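Local atomic coordinates of JSC1_58120g3 ([Leptolyngbya] sp. JSC-1, PDB entry 6XHH), a protein that probably senses far-red light as a cyanobacteriochrome GAF domain of the phytochrome superfamily, binding a verdin-type linear tetrapyrrole as its chromophore. Residues A[65-69]-A[120-124]. Numbering follows the deposited sequence.
With M1V (mesobiliverdin IX(alpha)), chain C.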
ATOM      1  N   GLY A  65      10.676   0.178  11.482  1.00 21.17           N
ATOM      2  CA  GLY A  65      11.450   1.040  12.341  1.00 24.51           C
ATOM      3  C   GLY A  65      11.613   2.447  11.803  1.00 26.05           C
ATOM      4  O   GLY A  65      11.803   3.382  12.589  1.00 34.82           O
ATOM      5  N   SER A  66      11.518   2.615  10.495  1.00 18.13           N
ATOM      6  CA  SER A  66      11.782   3.880   9.834  1.00 18.61           C
ATOM      7  C   SER A  66      10.483   4.634   9.591  1.00 16.53           C
ATOM      8  O   SER A  66       9.401   4.053   9.519  1.00 21.21           O
ATOM      9  CB  SER A  66      12.510   3.648   8.504  1.00 17.68           C
ATOM     10  OG  SER A  66      13.831   3.170   8.724  1.00 23.18           O
ATOM     11  N   GLY A  67      10.607   5.948   9.466  1.00 16.73           N
ATOM     12  CA  GLY A  67       9.464   6.769   9.133  1.00 17.61           C
ATOM     13  C   GLY A  67       9.556   7.382   7.753  1.00 17.77           C
ATOM     14  O   GLY A  67      10.639   7.491   7.165  1.00 18.25           O
ATOM     15  N   TRP A  68       8.411   7.788   7.222  1.00 13.11           N
ATOM     16  CA  TRP A  68       8.346   8.629   6.030  1.00 14.92           C
ATOM     17  C   TRP A  68       7.467   9.815   6.388  1.00 16.53           C
ATOM     18  O   TRP A  68       6.270   9.646   6.654  1.00 13.49           O
ATOM     19  CB  TRP A  68       7.798   7.843   4.838  1.00 13.16           C
ATOM     20  CG  TRP A  68       7.732   8.566   3.529  1.00 15.89           C
ATOM     21  CD1 TRP A  68       7.898   9.902   3.295  1.00 18.86           C
ATOM     22  CD2 TRP A  68       7.481   7.961   2.259  1.00 13.79           C
ATOM     23  NE1 TRP A  68       7.763  10.165   1.941  1.00 15.15           N
ATOM     24  CE2 TRP A  68       7.503   8.985   1.289  1.00 18.77           C
ATOM     25  CE3 TRP A  68       7.245   6.646   1.846  1.00 12.00           C
ATOM     26  CZ2 TRP A  68       7.299   8.723  -0.068  1.00 16.26           C
ATOM     27  CZ3 TRP A  68       7.033   6.397   0.509  1.00 15.46           C
ATOM     28  CH2 TRP A  68       7.059   7.418  -0.425  1.00 11.23           C
ATOM     29  N   GLU A  69       8.070  11.004   6.434  1.00 13.58           N
ATOM     30  CA  GLU A  69       7.356  12.236   6.763  1.00 13.36           C
ATOM     31  C   GLU A  69       7.082  12.972   5.455  1.00 13.17           C
ATOM     32  O   GLU A  69       7.828  13.861   5.030  1.00 16.55           O
ATOM     33  CB  GLU A  69       8.152  13.092   7.753  1.00 12.47           C
ATOM     34  CG  GLU A  69       8.502  12.335   9.037  1.00 14.01           C
ATOM     35  CD  GLU A  69       9.281  13.166  10.031  1.00 19.53           C
ATOM     36  OE1 GLU A  69       9.915  14.161   9.616  1.00 20.45           O
ATOM     37  OE2 GLU A  69       9.275  12.805  11.223  1.00 17.66           O
ATOM     38  N   ALA A 120      12.170  10.546  -2.490  1.00 11.81           N
ATOM     39  CA  ALA A 120      11.720   9.826  -1.302  1.00 13.61           C
ATOM     40  C   ALA A 120      11.533   8.339  -1.592  1.00 15.09           C
ATOM     41  O   ALA A 120      11.971   7.484  -0.813  1.00 16.14           O
ATOM     42  CB  ALA A 120      10.416  10.441  -0.790  1.00 13.84           C
ATOM     43  N   LEU A 121      10.902   8.016  -2.719  1.00 13.24           N
ATOM     44  CA  LEU A 121      10.741   6.622  -3.122  1.00 11.92           C
ATOM     45  C   LEU A 121      12.088   5.944  -3.344  1.00 15.83           C
ATOM     46  O   LEU A 121      12.313   4.818  -2.880  1.00 14.56           O
ATOM     47  CB  LEU A 121       9.862   6.560  -4.383  1.00 12.38           C
ATOM     48  CG  LEU A 121       8.375   6.856  -4.132  1.00 16.96           C
ATOM     49  CD1 LEU A 121       7.627   7.269  -5.403  1.00 15.87           C
ATOM     50  CD2 LEU A 121       7.727   5.647  -3.500  1.00 15.40           C
ATOM     51  N   GLU A 122      13.006   6.618  -4.039  1.00 13.09           N
ATOM     52  CA  GLU A 122      14.360   6.092  -4.183  1.00 15.53           C
ATOM     53  C   GLU A 122      15.006   5.828  -2.827  1.00 15.38           C
ATOM     54  O   GLU A 122      15.723   4.834  -2.657  1.00 18.66           O
ATOM     55  CB  GLU A 122      15.214   7.060  -5.008  1.00 15.58           C
ATOM     56  CG  GLU A 122      14.952   7.018  -6.511  1.00 15.81           C
ATOM     57  CD  GLU A 122      15.549   8.209  -7.220  1.00 21.58           C
ATOM     58  OE1 GLU A 122      15.895   9.189  -6.526  1.00 23.54           O
ATOM     59  OE2 GLU A 122      15.677   8.167  -8.459  1.00 19.89           O
ATOM     60  N   SER A 123      14.757   6.696  -1.838  1.00 13.22           N
ATOM     61  CA  SER A 123      15.361   6.479  -0.525  1.00 15.55           C
ATOM     62  C   SER A 123      14.842   5.217   0.148  1.00 19.06           C
ATOM     63  O   SER A 123      15.512   4.690   1.048  1.00 19.19           O
ATOM     64  CB  SER A 123      15.131   7.690   0.390  1.00 13.84           C
ATOM     65  OG  SER A 123      13.880   7.617   1.063  1.00 16.65           O
ATOM     66  N   PHE A 124      13.673   4.723  -0.260  1.00 13.28           N
ATOM     67  CA  PHE A 124      13.131   3.477   0.256  1.00 19.70           C
ATOM     68  C   PHE A 124      13.336   2.318  -0.711  1.00 17.06           C
ATOM     69  O   PHE A 124      12.784   1.230  -0.490  1.00 16.08           O
ATOM     70  CB  PHE A 124      11.652   3.668   0.597  1.00 13.53           C
ATOM     71  CG  PHE A 124      11.428   4.633   1.735  1.00 15.76           C
ATOM     72  CD1 PHE A 124      11.939   4.361   2.996  1.00 14.12           C
ATOM     73  CD2 PHE A 124      10.740   5.821   1.540  1.00 21.14           C
ATOM     74  CE1 PHE A 124      11.756   5.245   4.037  1.00 19.19           C
ATOM     75  CE2 PHE A 124      10.555   6.712   2.586  1.00 17.75           C
ATOM     76  CZ  PHE A 124      11.060   6.419   3.833  1.00 19.92           C
TER
HETATM   77  OA  M1V C 801       8.721  12.780   1.020  1.00 14.52           O
HETATM   78  C1A M1V C 801       8.413  13.706   0.284  1.00 15.63           C
HETATM   79  NA  M1V C 801       7.299  13.737  -0.458  1.00 16.23           N
HETATM   80  C2A M1V C 801       9.157  14.889   0.098  1.00 16.52           C
HETATM   81  CMA M1V C 801      10.473  15.223   0.762  1.00 18.45           C
HETATM   82  C3A M1V C 801       8.468  15.689  -0.810  1.00 16.14           C
HETATM   83  CAA M1V C 801       8.867  17.022  -1.321  1.00 18.55           C
HETATM   84  CBA M1V C 801       7.855  18.110  -0.956  1.00 17.88           C
HETATM   85  C4A M1V C 801       7.250  14.933  -1.180  1.00 14.35           C
HETATM   86  CHA M1V C 801       6.291  15.387  -2.044  1.00 15.67           C
HETATM   87  C1B M1V C 801       5.041  14.766  -2.494  1.00 14.86           C
HETATM   88  C2B M1V C 801       4.211  15.393  -3.459  1.00 12.92           C
HETATM   89  CMB M1V C 801       4.490  16.709  -4.144  1.00 15.39           C
HETATM   90  C3B M1V C 801       3.135  14.581  -3.662  1.00 12.72           C
HETATM   91  CAB M1V C 801       1.982  14.834  -4.617  1.00 15.82           C
HETATM   92  CBB M1V C 801       2.093  13.904  -5.837  1.00 15.66           C
HETATM   93  CGB M1V C 801       3.278  14.290  -6.694  1.00 14.25           C
HETATM   94  O2B M1V C 801       3.269  15.377  -7.321  1.00 19.62           O
HETATM   95  O1B M1V C 801       4.279  13.545  -6.797  1.00 14.32           O
HETATM   96  NB  M1V C 801       4.467  13.611  -2.123  1.00 15.25           N
HETATM   97  C4B M1V C 801       3.309  13.457  -2.801  1.00 12.09           C
HETATM   98  CHB M1V C 801       2.365  12.420  -2.748  1.00 12.54           C
HETATM   99  C1C M1V C 801       2.399  11.148  -2.157  1.00 13.14           C
HETATM  100  C2C M1V C 801       1.479  10.143  -2.484  1.00 12.69           C
HETATM  101  CAC M1V C 801       0.310  10.319  -3.429  1.00 14.71           C
HETATM  102  CBC M1V C 801      -0.771  10.998  -2.542  1.00 17.53           C
HETATM  103  CGC M1V C 801      -1.890  11.704  -3.295  1.00 17.38           C
HETATM  104  O2C M1V C 801      -1.929  11.689  -4.546  1.00 21.72           O
HETATM  105  O1C M1V C 801      -2.790  12.324  -2.673  1.00 20.38           O
HETATM  106  C3C M1V C 801       1.803   9.026  -1.718  1.00 13.68           C
HETATM  107  CMC M1V C 801       1.066   7.716  -1.756  1.00 13.43           C
HETATM  108  NC  M1V C 801       3.286  10.646  -1.230  1.00 13.22           N
HETATM  109  C4C M1V C 801       2.942   9.348  -0.951  1.00 13.63           C
HETATM  110  CHC M1V C 801       3.697   8.616   0.010  1.00 15.11           C
HETATM  111  C1D M1V C 801       3.679   7.281   0.335  1.00 11.62           C
HETATM  112  C2D M1V C 801       3.770   6.748   1.650  1.00 16.07           C
HETATM  113  CMD M1V C 801       3.848   7.555   2.923  1.00 13.51           C
HETATM  114  ND  M1V C 801       3.641   6.219  -0.558  1.00 11.55           N
HETATM  115  C4D M1V C 801       3.673   5.070   0.150  1.00 13.78           C
HETATM  116  OD  M1V C 801       3.653   3.956  -0.375  1.00 14.37           O
HETATM  117  C3D M1V C 801       3.750   5.392   1.543  1.00 14.63           C
HETATM  118  CAD M1V C 801       3.783   4.414   2.691  1.00 14.22           C
HETATM  119  CBD M1V C 801       5.160   3.795   2.781  1.00 16.03           C
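W68 has more of its surface covered by the facing segment (93 Å²) than any other residue here, F124 follows with 77 Å², and the whole interface buries 243 Å². The two side chains meet directly: W68 CD2 lies 3.3 Å from F124 CE2, close van der Waals contact. With ring centroids 4.9 Å apart and planes inclined at 36°, the pair fits neither a parallel stack nor a T-shaped one. F124 nevertheless lies over one indole face, while the opposite face is covered by the chromophore around its atom C1D, so the indole is sandwiched between protein and bilin. Its benzo edge is closed by L121, whose CD2 comes within 3.6 Å of W68 CH2, and A120 CB sits 3.6 Å from W68 CZ2.

In fold terms, the short, weakly bonded edge strand about 67-68 of the antiparallel GAF sheet faces the C-terminal end of helix 115-123, two elements that border the bilin pocket. The edge strand is held to its neighbour through backbone bonding of W68 with G49, and F124 packs edge-to-face with F51 of that same neighbouring strand. Near the C-terminal end of the helix, F124 N bonds to L121 O (3.0 Å) and only weakly to A120 O (3.3 Å), an oxygen that also accepts a hydrogen bond from S123 OG at 2.7 Å.

No hydrogen bond links the segments; the polar indole atom is spent on the ligand instead. W68 NE1 donates to M1V OA (2.9 Å, N-H...O angle 156°), and A120 CB touches that same oxygen at 3.4 Å.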